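Local coordinates for photosystem II extrinsic protein V (PDB 1F1C), which carries a covalently bound, bis-histidine-ligated heme c and, as an extrinsic lumenal subunit of cyanobacterial photosystem II, is thought to stabilise the oxygen-evolving complex, at residues A[55-61]-A[79-83]; A[50-54]-A[125-129]; A[65-71]-A[114-118]; A[5-9]-A[118-123]. All blocks are in the same frame, centred on the assembly; numbering follows the deposited sequence.

Contact 1: residues A[55-61]-A[79-83]; sequences EALALAT and TYDGF. With HEC (heme c), chain C.
Two hydrogen bonds pin a type I beta turn, Thr79 to Gly82, against the C-terminal end of helix 54-58 at the propionate edge of the c-type heme. The phenol of Tyr80 (chi1 t) donates a hydrogen bond to a carbonyl of the last helical turn, OH to Ala56 O 2.5 Å, and the backbone of the beta turn takes a second from the chain beyond the helix, Thr61 N to Tyr80 O 3.1 Å. Thr79 OG1 donates to Asp81 OD2 (2.5 Å), and the bond from Phe83 N to Asp81 OD2 (3.0 Å) makes an Asx turn. Glycine suits position 82 (phi 47°), since a CB would strike Thr61 O. Tyr80 N lies 2.9 Å from heme propionate atom O1D. Leaving the helix at Leu59, the chain sets Ala60 CA over one face of the Tyr80 ring, with Ala60 CB 3.4 Å from Tyr80 CE1. The CA atoms of Ala60 and Tyr80 are 5.4 Å apart; Gly82 CA makes a CA-H...O contact of 2.9 Å to Thr61 O.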
loop_
_atom_site.group_PDB
_atom_site.type_symbol
_atom_site.label_atom_id
_atom_site.label_comp_id
_atom_site.label_asym_id
_atom_site.label_seq_id
_atom_site.Cartn_x
_atom_site.Cartn_y
_atom_site.Cartn_z
ATOM N N GLU A 55 4.159 9.698 20.378
ATOM C CA GLU A 55 5.130 10.606 19.777
ATOM C C GLU A 55 4.989 10.675 18.253
ATOM O O GLU A 55 4.862 11.760 17.684
ATOM C CB GLU A 55 6.550 10.181 20.152
ATOM C CG GLU A 55 6.846 8.711 19.896
ATOM C CD GLU A 55 7.176 7.940 21.170
ATOM O OE1 GLU A 55 6.354 7.949 22.119
ATOM O OE2 GLU A 55 8.265 7.322 21.215
ATOM N N ALA A 56 5.006 9.521 17.593
ATOM C CA ALA A 56 4.888 9.487 16.140
ATOM C C ALA A 56 3.564 10.102 15.683
ATOM O O ALA A 56 3.532 10.941 14.777
ATOM C CB ALA A 56 5.010 8.048 15.638
ATOM N N LEU A 57 2.474 9.679 16.314
ATOM C CA LEU A 57 1.148 10.188 15.979
ATOM C C LEU A 57 1.096 11.706 16.112
ATOM O O LEU A 57 0.583 12.402 15.238
ATOM C CB LEU A 57 0.098 9.566 16.904
ATOM C CG LEU A 57 -0.237 8.084 16.720
ATOM C CD1 LEU A 57 -1.252 7.629 17.778
ATOM C CD2 LEU A 57 -0.809 7.885 15.321
ATOM N N ALA A 58 1.619 12.209 17.226
ATOM C CA ALA A 58 1.627 13.640 17.485
ATOM C C ALA A 58 2.435 14.414 16.446
ATOM O O ALA A 58 2.137 15.569 16.154
ATOM C CB ALA A 58 2.179 13.908 18.872
ATOM N N LEU A 59 3.449 13.774 15.879
ATOM C CA LEU A 59 4.291 14.439 14.899
ATOM C C LEU A 59 3.857 14.247 13.451
ATOM O O LEU A 59 4.549 14.683 12.529
ATOM C CB LEU A 59 5.743 13.995 15.083
ATOM C CG LEU A 59 6.568 14.800 16.099
ATOM C CD1 LEU A 59 5.702 15.233 17.256
ATOM C CD2 LEU A 59 7.743 13.967 16.587
ATOM N N ALA A 60 2.708 13.604 13.257
ATOM C CA ALA A 60 2.180 13.380 11.916
ATOM C C ALA A 60 1.543 14.679 11.423
ATOM O O ALA A 60 1.424 15.646 12.177
ATOM C CB ALA A 60 1.136 12.264 11.943
ATOM N N THR A 61 1.130 14.705 10.162
ATOM C CA THR A 61 0.502 15.899 9.610
ATOM C C THR A 61 -0.811 15.580 8.917
ATOM O O THR A 61 -0.824 14.986 7.847
ATOM C CB THR A 61 1.421 16.597 8.597
ATOM O OG1 THR A 61 2.601 17.054 9.268
ATOM C CG2 THR A 61 0.705 17.786 7.959
ATOM N N THR A 79 0.143 9.983 3.605
ATOM C CA THR A 79 1.517 9.764 4.047
ATOM C C THR A 79 1.747 10.489 5.358
ATOM O O THR A 79 0.933 11.300 5.775
ATOM C CB THR A 79 2.544 10.278 3.015
ATOM O OG1 THR A 79 2.130 11.561 2.528
ATOM C CG2 THR A 79 2.673 9.296 1.858
ATOM N N TYR A 80 2.862 10.204 6.008
ATOM C CA TYR A 80 3.152 10.846 7.279
ATOM C C TYR A 80 3.120 12.369 7.159
ATOM O O TYR A 80 2.575 13.055 8.018
ATOM C CB TYR A 80 4.510 10.394 7.795
ATOM C CG TYR A 80 4.744 10.734 9.245
ATOM C CD1 TYR A 80 3.870 10.280 10.236
ATOM C CD2 TYR A 80 5.852 11.484 9.632
ATOM C CE1 TYR A 80 4.097 10.565 11.581
ATOM C CE2 TYR A 80 6.087 11.772 10.975
ATOM C CZ TYR A 80 5.208 11.309 11.941
ATOM O OH TYR A 80 5.462 11.590 13.261
ATOM N N ASP A 81 3.689 12.893 6.081
ATOM C CA ASP A 81 3.702 14.337 5.863
ATOM C C ASP A 81 2.305 14.792 5.429
ATOM O O ASP A 81 2.097 15.945 5.033
ATOM C CB ASP A 81 4.744 14.695 4.798
ATOM C CG ASP A 81 4.374 14.181 3.426
ATOM O OD1 ASP A 81 5.181 14.357 2.493
ATOM O OD2 ASP A 81 3.274 13.609 3.281
ATOM N N GLY A 82 1.364 13.850 5.511
ATOM C CA GLY A 82 -0.031 14.072 5.167
ATOM C C GLY A 82 -0.369 14.781 3.870
ATOM O O GLY A 82 -1.400 15.457 3.793
ATOM N N PHE A 83 0.444 14.631 2.831
ATOM C CA PHE A 83 0.107 15.349 1.625
ATOM C C PHE A 83 -0.107 14.485 0.383
ATOM O O PHE A 83 -0.458 14.988 -0.688
ATOM C CB PHE A 83 1.129 16.485 1.442
ATOM C CG PHE A 83 2.180 16.234 0.412
ATOM C CD1 PHE A 83 1.891 16.379 -0.942
ATOM C CD2 PHE A 83 3.483 15.920 0.791
ATOM C CE1 PHE A 83 2.857 16.219 -1.889
ATOM C CE2 PHE A 83 4.463 15.760 -0.159
ATOM C CZ PHE A 83 4.143 15.913 -1.498
HETATM FE FE HEC C . -1.657 1.569 8.862
HETATM C CHA HEC C . 0.323 4.330 8.873
HETATM C CHB HEC C . -3.652 3.034 11.340
HETATM C CHC HEC C . -3.839 -1.045 8.789
HETATM C CHD HEC C . 0.519 -0.049 6.841
HETATM N NA HEC C . -1.699 3.315 9.820
HETATM C C1A HEC C . -0.809 4.347 9.690
HETATM C C2A HEC C . -1.139 5.390 10.623
HETATM C C3A HEC C . -2.231 5.037 11.301
HETATM C C4A HEC C . -2.555 3.734 10.839
HETATM C CMA HEC C . -3.104 5.892 12.206
HETATM C CAA HEC C . -0.419 6.685 10.793
HETATM C CBA HEC C . 0.707 6.423 11.759
HETATM C CGA HEC C . 1.388 7.695 12.177
HETATM O O1A HEC C . 1.017 8.761 11.650
HETATM O O2A HEC C . 2.291 7.630 13.029
HETATM N NB HEC C . -3.362 1.109 9.813
HETATM C C1B HEC C . -4.035 1.815 10.837
HETATM C C2B HEC C . -5.262 1.186 11.198
HETATM C C3B HEC C . -5.384 0.115 10.389
HETATM C C4B HEC C . -4.185 0.028 9.585
HETATM C CMB HEC C . -6.241 1.601 12.283
HETATM C CAB HEC C . -6.497 -0.723 10.328
HETATM C CBB HEC C . -7.759 -0.251 9.922
HETATM N NC HEC C . -1.636 -0.171 8.033
HETATM C C1C HEC C . -2.611 -1.151 8.117
HETATM C C2C HEC C . -2.243 -2.312 7.379
HETATM C C3C HEC C . -1.053 -2.038 6.769
HETATM C C4C HEC C . -0.658 -0.704 7.228
HETATM C CMC HEC C . -2.995 -3.640 7.338
HETATM C CAC HEC C . -0.307 -2.957 5.986
HETATM C CBC HEC C . -0.842 -3.532 4.794
HETATM N ND HEC C . 0.026 2.060 7.983
HETATM C C1D HEC C . 0.786 1.287 7.134
HETATM C C2D HEC C . 1.929 1.995 6.669
HETATM C C3D HEC C . 1.871 3.216 7.236
HETATM C C4D HEC C . 0.705 3.251 8.078
HETATM C CMD HEC C . 3.114 1.403 5.871
HETATM C CAD HEC C . 2.812 4.397 6.974
HETATM C CBD HEC C . 2.366 5.241 5.781
HETATM C CGD HEC C . 3.249 6.465 5.557
HETATM O O1D HEC C . 3.243 7.385 6.395
HETATM O O2D HEC C . 3.962 6.507 4.535
#

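Contact 2: residues A[50-54]-A[125-129]; sequences VNLSP and GEQWG. With HEC (heme c), chain C.
The chain's last two residues fold back onto the heme-pocket loop, and the indole of Trp128 spends its single N-H on a backbone carbonyl there: NE1 to Leu52 O, 2.7 Å. Residues 50-53 and 125-129 follow no regular helix or strand, and helix 54-58 begins at Pro54; the closest CA pair is Ser53 with Gly129, 4.4 Å. Trp128 (chi1 177°, chi2 -94°) swings its ring toward the loop, and Leu52 (m,t) meets it with CD1, 3.7 Å from CZ2 of Trp128, while its CD2 lies 3.7 Å from heme C3A. The leucine is thus a spacer between porphyrin and indole, near the axial ligand His39. Ser53 is the N-cap of the helix, its OG accepting a weak bond from Ala56 N. Gly129, with phi 71°, lies where a CB would strike Ser53 CB, so glycine fits. One polar bond set in apolar contacts satisfies the indole nitrogen and the Leu52 carbonyl in a buried place, joining the C-terminal tail to the wall of the heme pocket.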
loop_
_atom_site.group_PDB
_atom_site.type_symbol
_atom_site.label_atom_id
_atom_site.label_comp_id
_atom_site.label_asym_id
_atom_site.label_seq_id
_atom_site.Cartn_x
_atom_site.Cartn_y
_atom_site.Cartn_z
ATOM N N VAL A 50 7.019 5.779 11.183
ATOM C CA VAL A 50 5.606 6.159 11.250
ATOM C C VAL A 50 4.806 5.114 12.048
ATOM O O VAL A 50 3.963 4.403 11.490
ATOM C CB VAL A 50 5.008 6.294 9.823
ATOM C CG1 VAL A 50 3.664 6.992 9.880
ATOM C CG2 VAL A 50 5.965 7.060 8.934
ATOM N N ASN A 51 5.086 5.050 13.352
ATOM C CA ASN A 51 4.469 4.111 14.304
ATOM C C ASN A 51 3.095 4.525 14.845
ATOM O O ASN A 51 2.515 5.514 14.408
ATOM C CB ASN A 51 5.404 3.932 15.504
ATOM C CG ASN A 51 6.074 2.586 15.526
ATOM O OD1 ASN A 51 6.720 2.175 14.556
ATOM N ND2 ASN A 51 5.937 1.884 16.644
ATOM N N LEU A 52 2.590 3.754 15.812
ATOM C CA LEU A 52 1.313 4.051 16.448
ATOM C C LEU A 52 1.567 4.536 17.867
ATOM O O LEU A 52 0.675 4.505 18.718
ATOM C CB LEU A 52 0.392 2.825 16.478
ATOM C CG LEU A 52 -0.206 2.389 15.133
ATOM C CD1 LEU A 52 -1.312 1.355 15.370
ATOM C CD2 LEU A 52 -0.774 3.601 14.409
ATOM N N SER A 53 2.798 4.978 18.112
ATOM C CA SER A 53 3.178 5.503 19.417
ATOM C C SER A 53 2.679 6.938 19.470
ATOM O O SER A 53 2.527 7.585 18.430
ATOM C CB SER A 53 4.699 5.488 19.580
ATOM O OG SER A 53 5.311 6.418 18.690
ATOM N N PRO A 54 2.416 7.460 20.681
ATOM C CA PRO A 54 1.931 8.836 20.828
ATOM C C PRO A 54 2.857 9.845 20.156
ATOM O O PRO A 54 2.403 10.735 19.438
ATOM C CB PRO A 54 1.858 9.024 22.345
ATOM C CG PRO A 54 2.899 8.091 22.864
ATOM C CD PRO A 54 2.696 6.861 21.997
ATOM N N GLY A 125 2.663 1.437 28.144
ATOM C CA GLY A 125 3.815 2.318 28.155
ATOM C C GLY A 125 4.578 2.291 26.839
ATOM O O GLY A 125 3.998 2.432 25.772
ATOM N N GLU A 126 5.886 2.095 26.924
ATOM C CA GLU A 126 6.731 2.069 25.746
ATOM C C GLU A 126 6.763 0.722 25.038
ATOM O O GLU A 126 7.467 0.555 24.048
ATOM C CB GLU A 126 8.144 2.491 26.119
ATOM C CG GLU A 126 8.267 3.950 26.492
ATOM C CD GLU A 126 9.524 4.220 27.286
ATOM O OE1 GLU A 126 10.607 3.769 26.851
ATOM O OE2 GLU A 126 9.426 4.881 28.344
ATOM N N GLN A 127 6.021 -0.249 25.542
ATOM C CA GLN A 127 5.983 -1.532 24.868
ATOM C C GLN A 127 5.224 -1.315 23.563
ATOM O O GLN A 127 5.483 -1.990 22.559
ATOM C CB GLN A 127 5.265 -2.565 25.725
ATOM C CG GLN A 127 6.043 -2.994 26.938
ATOM C CD GLN A 127 5.228 -3.891 27.827
ATOM O OE1 GLN A 127 4.253 -3.457 28.442
ATOM N NE2 GLN A 127 5.606 -5.160 27.891
ATOM N N TRP A 128 4.296 -0.362 23.577
ATOM C CA TRP A 128 3.519 -0.041 22.389
ATOM C C TRP A 128 4.256 0.975 21.525
ATOM O O TRP A 128 4.692 2.017 22.005
ATOM C CB TRP A 128 2.152 0.509 22.784
ATOM C CG TRP A 128 1.300 0.936 21.630
ATOM C CD1 TRP A 128 1.191 2.198 21.102
ATOM C CD2 TRP A 128 0.407 0.112 20.878
ATOM N NE1 TRP A 128 0.276 2.209 20.077
ATOM C CE2 TRP A 128 -0.226 0.942 19.917
ATOM C CE3 TRP A 128 0.067 -1.251 20.926
ATOM C CZ2 TRP A 128 -1.170 0.453 19.006
ATOM C CZ3 TRP A 128 -0.875 -1.739 20.017
ATOM C CH2 TRP A 128 -1.485 -0.885 19.074
ATOM N N GLY A 129 4.390 0.658 20.243
ATOM C CA GLY A 129 5.076 1.551 19.325
ATOM C C GLY A 129 6.572 1.575 19.577
ATOM O O GLY A 129 7.254 0.616 19.156
HETATM FE FE HEC C . -1.657 1.569 8.862
HETATM C CHA HEC C . 0.323 4.330 8.873
HETATM C CHB HEC C . -3.652 3.034 11.340
HETATM C CHC HEC C . -3.839 -1.045 8.789
HETATM C CHD HEC C . 0.519 -0.049 6.841
HETATM N NA HEC C . -1.699 3.315 9.820
HETATM C C1A HEC C . -0.809 4.347 9.690
HETATM C C2A HEC C . -1.139 5.390 10.623
HETATM C C3A HEC C . -2.231 5.037 11.301
HETATM C C4A HEC C . -2.555 3.734 10.839
HETATM C CMA HEC C . -3.104 5.892 12.206
HETATM C CAA HEC C . -0.419 6.685 10.793
HETATM C CBA HEC C . 0.707 6.423 11.759
HETATM C CGA HEC C . 1.388 7.695 12.177
HETATM O O1A HEC C . 1.017 8.761 11.650
HETATM O O2A HEC C . 2.291 7.630 13.029
HETATM N NB HEC C . -3.362 1.109 9.813
HETATM C C1B HEC C . -4.035 1.815 10.837
HETATM C C2B HEC C . -5.262 1.186 11.198
HETATM C C3B HEC C . -5.384 0.115 10.389
HETATM C C4B HEC C . -4.185 0.028 9.585
HETATM C CMB HEC C . -6.241 1.601 12.283
HETATM C CAB HEC C . -6.497 -0.723 10.328
HETATM C CBB HEC C . -7.759 -0.251 9.922
HETATM N NC HEC C . -1.636 -0.171 8.033
HETATM C C1C HEC C . -2.611 -1.151 8.117
HETATM C C2C HEC C . -2.243 -2.312 7.379
HETATM C C3C HEC C . -1.053 -2.038 6.769
HETATM C C4C HEC C . -0.658 -0.704 7.228
HETATM C CMC HEC C . -2.995 -3.640 7.338
HETATM C CAC HEC C . -0.307 -2.957 5.986
HETATM C CBC HEC C . -0.842 -3.532 4.794
HETATM N ND HEC C . 0.026 2.060 7.983
HETATM C C1D HEC C . 0.786 1.287 7.134
HETATM C C2D HEC C . 1.929 1.995 6.669
HETATM C C3D HEC C . 1.871 3.216 7.236
HETATM C C4D HEC C . 0.705 3.251 8.078
HETATM C CMD HEC C . 3.114 1.403 5.871
HETATM C CAD HEC C . 2.812 4.397 6.974
HETATM C CBD HEC C . 2.366 5.241 5.781
HETATM C CGD HEC C . 3.249 6.465 5.557
HETATM O O1D HEC C . 3.243 7.385 6.395
HETATM O O2D HEC C . 3.962 6.507 4.535
#

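Contact 3: residues A[65-71]-A[114-118]; sequences DNIAALV and AGYIL
Leu70 and Leu118 interlock where helix 67-75 crosses helix 107-124, part of the helical framework round the heme in this cytochrome c fold. The axes of 67-71 and 114-118 approach to 9.4 Å at 115°, and Ile67 and Ala114 have the nearest CA atoms, 5.3 Å. Leu70 (m,t) extends CD1 to 3.5 Å from CD2 of Leu118 and 4.2 Å from CG2 of Ile117. Leu118, likewise m,t, spreads its branches over the start of the other helix: CD1 lies 3.8 Å from CG1 of Ile67, while CD2 meets Leu70. Ile67, also m,t, sets CG2 4.0 Å from CB of Ala114. The Ala114 methyl faces the partner helix and is small enough for backbones to draw close, its CB lying 3.7 Å from CB of Leu70 and 4.1 Å from CG2 of Val71 (chi1 t). Leu70 and Ile117 also touch the heme, and Leu57 packs against both. No hydrogen bond joins the two segments, so their hold rests on close aliphatic packing, largely buried, which keeps this side of the heme pocket apolar.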
loop_
_atom_site.group_PDB
_atom_site.type_symbol
_atom_site.label_atom_id
_atom_site.label_comp_id
_atom_site.label_asym_id
_atom_site.label_seq_id
_atom_site.Cartn_x
_atom_site.Cartn_y
_atom_site.Cartn_z
ATOM N N ASP A 65 -3.157 12.353 16.916
ATOM C CA ASP A 65 -3.227 12.061 18.343
ATOM C C ASP A 65 -4.563 12.325 19.038
ATOM O O ASP A 65 -4.599 12.540 20.247
ATOM C CB ASP A 65 -2.108 12.802 19.092
ATOM C CG ASP A 65 -2.135 14.305 18.854
ATOM O OD1 ASP A 65 -3.133 14.816 18.295
ATOM O OD2 ASP A 65 -1.152 14.982 19.239
ATOM N N ASN A 66 -5.651 12.314 18.278
ATOM C CA ASN A 66 -6.992 12.490 18.839
ATOM C C ASN A 66 -7.957 11.628 18.029
ATOM O O ASN A 66 -7.717 11.346 16.856
ATOM C CB ASN A 66 -7.446 13.961 18.817
ATOM C CG ASN A 66 -7.432 14.564 17.429
ATOM O OD1 ASN A 66 -6.410 15.054 16.966
ATOM N ND2 ASN A 66 -8.567 14.522 16.757
ATOM N N ILE A 67 -9.039 11.198 18.663
ATOM C CA ILE A 67 -10.024 10.341 18.015
ATOM C C ILE A 67 -10.472 10.786 16.623
ATOM O O ILE A 67 -10.524 9.976 15.693
ATOM C CB ILE A 67 -11.255 10.186 18.928
ATOM C CG1 ILE A 67 -10.827 9.471 20.219
ATOM C CG2 ILE A 67 -12.369 9.438 18.192
ATOM C CD1 ILE A 67 -11.845 9.556 21.351
ATOM N N ALA A 68 -10.795 12.068 16.472
ATOM C CA ALA A 68 -11.242 12.575 15.173
ATOM C C ALA A 68 -10.174 12.402 14.103
ATOM O O ALA A 68 -10.468 11.984 12.977
ATOM C CB ALA A 68 -11.634 14.060 15.276
ATOM N N ALA A 69 -8.936 12.732 14.460
ATOM C CA ALA A 69 -7.830 12.634 13.525
ATOM C C ALA A 69 -7.592 11.195 13.126
ATOM O O ALA A 69 -7.333 10.909 11.957
ATOM C CB ALA A 69 -6.580 13.222 14.141
ATOM N N LEU A 70 -7.695 10.284 14.089
ATOM C CA LEU A 70 -7.481 8.873 13.797
ATOM C C LEU A 70 -8.614 8.345 12.921
ATOM O O LEU A 70 -8.385 7.588 11.971
ATOM C CB LEU A 70 -7.384 8.069 15.093
ATOM C CG LEU A 70 -6.037 8.279 15.800
ATOM C CD1 LEU A 70 -6.007 7.498 17.104
ATOM C CD2 LEU A 70 -4.903 7.833 14.873
ATOM N N VAL A 71 -9.837 8.755 13.231
ATOM C CA VAL A 71 -10.975 8.319 12.439
ATOM C C VAL A 71 -10.827 8.810 11.000
ATOM O O VAL A 71 -11.069 8.052 10.056
ATOM C CB VAL A 71 -12.291 8.836 13.040
ATOM C CG1 VAL A 71 -13.456 8.513 12.107
ATOM C CG2 VAL A 71 -12.512 8.193 14.395
ATOM N N ALA A 114 -9.950 3.937 17.203
ATOM C CA ALA A 114 -9.224 5.154 17.558
ATOM C C ALA A 114 -8.983 5.213 19.068
ATOM O O ALA A 114 -7.900 5.578 19.528
ATOM C CB ALA A 114 -10.011 6.383 17.095
ATOM N N GLY A 115 -10.008 4.855 19.839
ATOM C CA GLY A 115 -9.870 4.861 21.278
ATOM C C GLY A 115 -8.886 3.789 21.701
ATOM O O GLY A 115 -8.068 4.000 22.601
ATOM N N TYR A 116 -8.969 2.629 21.057
ATOM C CA TYR A 116 -8.072 1.517 21.366
ATOM C C TYR A 116 -6.618 1.930 21.141
ATOM O O TYR A 116 -5.777 1.801 22.035
ATOM C CB TYR A 116 -8.394 0.301 20.483
ATOM C CG TYR A 116 -7.389 -0.815 20.626
ATOM C CD1 TYR A 116 -7.287 -1.536 21.811
ATOM C CD2 TYR A 116 -6.508 -1.120 19.590
ATOM C CE1 TYR A 116 -6.330 -2.533 21.966
ATOM C CE2 TYR A 116 -5.553 -2.116 19.732
ATOM C CZ TYR A 116 -5.469 -2.816 20.924
ATOM O OH TYR A 116 -4.515 -3.797 21.076
ATOM N N ILE A 117 -6.328 2.416 19.938
ATOM C CA ILE A 117 -4.980 2.847 19.602
ATOM C C ILE A 117 -4.435 3.822 20.642
ATOM O O ILE A 117 -3.319 3.647 21.122
ATOM C CB ILE A 117 -4.932 3.519 18.199
ATOM C CG1 ILE A 117 -5.175 2.461 17.102
ATOM C CG2 ILE A 117 -3.585 4.240 18.015
ATOM C CD1 ILE A 117 -5.256 3.013 15.652
ATOM N N LEU A 118 -5.228 4.834 20.996
ATOM C CA LEU A 118 -4.812 5.848 21.970
ATOM C C LEU A 118 -4.697 5.304 23.392
ATOM O O LEU A 118 -4.016 5.890 24.240
ATOM C CB LEU A 118 -5.792 7.033 21.971
ATOM C CG LEU A 118 -6.034 7.805 20.665
ATOM C CD1 LEU A 118 -7.141 8.826 20.903
ATOM C CD2 LEU A 118 -4.763 8.488 20.195
#

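Contact 4: residues A[5-9]-A[118-123]; sequences LRTFP and LLQPKV
Starting where it meets the N-terminal strand, segment 118-123 brings Leu118 (m,t) against Phe8: CB is 3.8 Å from CD2 of Phe8, and Leu118 CD1 reaches Pro9 CD at 4.5 Å. The closest CA pairs are Phe8 with Leu118 (7.3 Å) and Leu5 with Lys122 (6.8 Å); the axes of strand 7-9 and helix 118-123 pass 10.0 Å apart at 126°. Leu119 (t,p) follows, its CA 3.8 Å from CE2 of Phe8 and its CD1 3.8 Å from Leu5 O. Phe8 (chi1 m) points toward the helix, its broad ring spanning both leucines. At Pro121, which lacks an amide hydrogen, the helix kinks. Lys122 is an exposed residue whose methylenes do the packing, CD 3.2 Å from Leu5 O and CE 3.9 Å from CD2 of Phe8. Val123 finishes with CG1 4.4 Å from CD1 of Leu5. Beyond these pairs, strand 7-9 runs antiparallel to strand 16-18, Phe8 and Leu118 both rest on Ile67 of helix 67-75, and Leu119 touches Ile24 of helix 21-34.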
loop_
_atom_site.group_PDB
_atom_site.type_symbol
_atom_site.label_atom_id
_atom_site.label_comp_id
_atom_site.label_asym_id
_atom_site.label_seq_id
_atom_site.Cartn_x
_atom_site.Cartn_y
_atom_site.Cartn_z
ATOM N N LEU A 5 -8.174 6.805 32.559
ATOM C CA LEU A 5 -7.389 6.245 31.474
ATOM C C LEU A 5 -8.203 6.224 30.193
ATOM O O LEU A 5 -7.650 6.296 29.093
ATOM C CB LEU A 5 -6.946 4.824 31.819
ATOM C CG LEU A 5 -5.976 4.672 32.994
ATOM C CD1 LEU A 5 -5.783 3.198 33.281
ATOM C CD2 LEU A 5 -4.637 5.340 32.678
ATOM N N ARG A 6 -9.520 6.137 30.347
ATOM C CA ARG A 6 -10.434 6.078 29.217
ATOM C C ARG A 6 -10.897 7.448 28.731
ATOM O O ARG A 6 -11.891 7.552 28.019
ATOM C CB ARG A 6 -11.636 5.203 29.580
ATOM C CG ARG A 6 -11.262 3.733 29.781
ATOM C CD ARG A 6 -12.171 3.029 30.774
ATOM N NE ARG A 6 -13.576 3.106 30.396
ATOM C CZ ARG A 6 -14.525 3.641 31.160
ATOM N NH1 ARG A 6 -14.223 4.150 32.350
ATOM N NH2 ARG A 6 -15.780 3.670 30.732
ATOM N N THR A 7 -10.167 8.491 29.120
ATOM C CA THR A 7 -10.473 9.855 28.699
ATOM C C THR A 7 -9.460 10.213 27.610
ATOM O O THR A 7 -8.261 10.255 27.879
ATOM C CB THR A 7 -10.314 10.872 29.856
ATOM O OG1 THR A 7 -11.210 10.545 30.929
ATOM C CG2 THR A 7 -10.632 12.274 29.372
ATOM N N PHE A 8 -9.932 10.462 26.389
ATOM C CA PHE A 8 -9.031 10.803 25.298
ATOM C C PHE A 8 -9.443 12.099 24.636
ATOM O O PHE A 8 -10.568 12.561 24.806
ATOM C CB PHE A 8 -9.031 9.713 24.223
ATOM C CG PHE A 8 -9.059 8.326 24.766
ATOM C CD1 PHE A 8 -10.269 7.698 25.024
ATOM C CD2 PHE A 8 -7.875 7.650 25.049
ATOM C CE1 PHE A 8 -10.305 6.415 25.559
ATOM C CE2 PHE A 8 -7.896 6.363 25.586
ATOM C CZ PHE A 8 -9.113 5.744 25.842
ATOM N N PRO A 9 -8.528 12.710 23.875
ATOM C CA PRO A 9 -8.860 13.958 23.194
ATOM C C PRO A 9 -9.710 13.506 22.011
ATOM O O PRO A 9 -9.260 12.678 21.215
ATOM C CB PRO A 9 -7.501 14.484 22.730
ATOM C CG PRO A 9 -6.496 13.705 23.526
ATOM C CD PRO A 9 -7.116 12.358 23.665
ATOM N N LEU A 118 -5.228 4.834 20.996
ATOM C CA LEU A 118 -4.812 5.848 21.970
ATOM C C LEU A 118 -4.697 5.304 23.392
ATOM O O LEU A 118 -4.016 5.890 24.240
ATOM C CB LEU A 118 -5.792 7.033 21.971
ATOM C CG LEU A 118 -6.034 7.805 20.665
ATOM C CD1 LEU A 118 -7.141 8.826 20.903
ATOM C CD2 LEU A 118 -4.763 8.488 20.195
ATOM N N LEU A 119 -5.365 4.190 23.658
ATOM C CA LEU A 119 -5.323 3.595 24.983
ATOM C C LEU A 119 -4.025 2.842 25.262
ATOM O O LEU A 119 -3.444 2.994 26.326
ATOM C CB LEU A 119 -6.493 2.632 25.166
ATOM C CG LEU A 119 -6.532 1.883 26.505
ATOM C CD1 LEU A 119 -6.788 2.852 27.648
ATOM C CD2 LEU A 119 -7.630 0.828 26.451
ATOM N N GLN A 120 -3.569 2.049 24.295
ATOM C CA GLN A 120 -2.382 1.229 24.466
ATOM C C GLN A 120 -1.182 1.842 25.180
ATOM O O GLN A 120 -0.692 1.269 26.150
ATOM C CB GLN A 120 -1.989 0.633 23.123
ATOM C CG GLN A 120 -3.119 -0.199 22.558
ATOM C CD GLN A 120 -3.773 -1.073 23.623
ATOM O OE1 GLN A 120 -3.175 -2.024 24.112
ATOM N NE2 GLN A 120 -4.997 -0.737 23.994
ATOM N N PRO A 121 -0.694 3.011 24.734
ATOM C CA PRO A 121 0.460 3.548 25.475
ATOM C C PRO A 121 0.133 3.883 26.942
ATOM O O PRO A 121 0.994 3.836 27.817
ATOM C CB PRO A 121 0.859 4.772 24.654
ATOM C CG PRO A 121 -0.445 5.194 23.989
ATOM C CD PRO A 121 -1.072 3.882 23.604
ATOM N N LYS A 122 -1.120 4.213 27.222
ATOM C CA LYS A 122 -1.515 4.531 28.596
ATOM C C LYS A 122 -1.431 3.289 29.482
ATOM O O LYS A 122 -1.286 3.397 30.699
ATOM C CB LYS A 122 -2.955 5.072 28.643
ATOM C CG LYS A 122 -3.185 6.393 27.906
ATOM C CD LYS A 122 -4.652 6.812 27.981
ATOM C CE LYS A 122 -4.870 8.210 27.419
ATOM N NZ LYS A 122 -4.033 9.214 28.143
ATOM N N VAL A 123 -1.525 2.112 28.869
ATOM C CA VAL A 123 -1.475 0.861 29.626
ATOM C C VAL A 123 -0.240 -0.002 29.339
ATOM O O VAL A 123 0.191 -0.778 30.187
ATOM C CB VAL A 123 -2.775 0.015 29.400
ATOM C CG1 VAL A 123 -3.941 0.629 30.165
ATOM C CG2 VAL A 123 -3.124 -0.032 27.927
#

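Overall arrangement
From the N terminus, residues 5-9 meet the far end of helix 107-124, so contact 4 closes a loop of nearly the whole chain, and contacts 1 and 3 fall within it. Contact 2 starts later, at 50-54, but ends at the C terminus, and so crosses contact 4; it too encloses contacts 1 and 3. These two cross each other, their segments alternating along the chain. Helix 107-124 carries the second segments of contacts 3 and 4, which share Leu118, and Trp128 of contact 2, just past it, packs on Gln120 and Pro121. Leu57 of contact 1 bridges Leu52, Leu70 and Ile117, while Val50 rests on Tyr80, so strand, helices, tail and heme-edge loops are tied together through these residues.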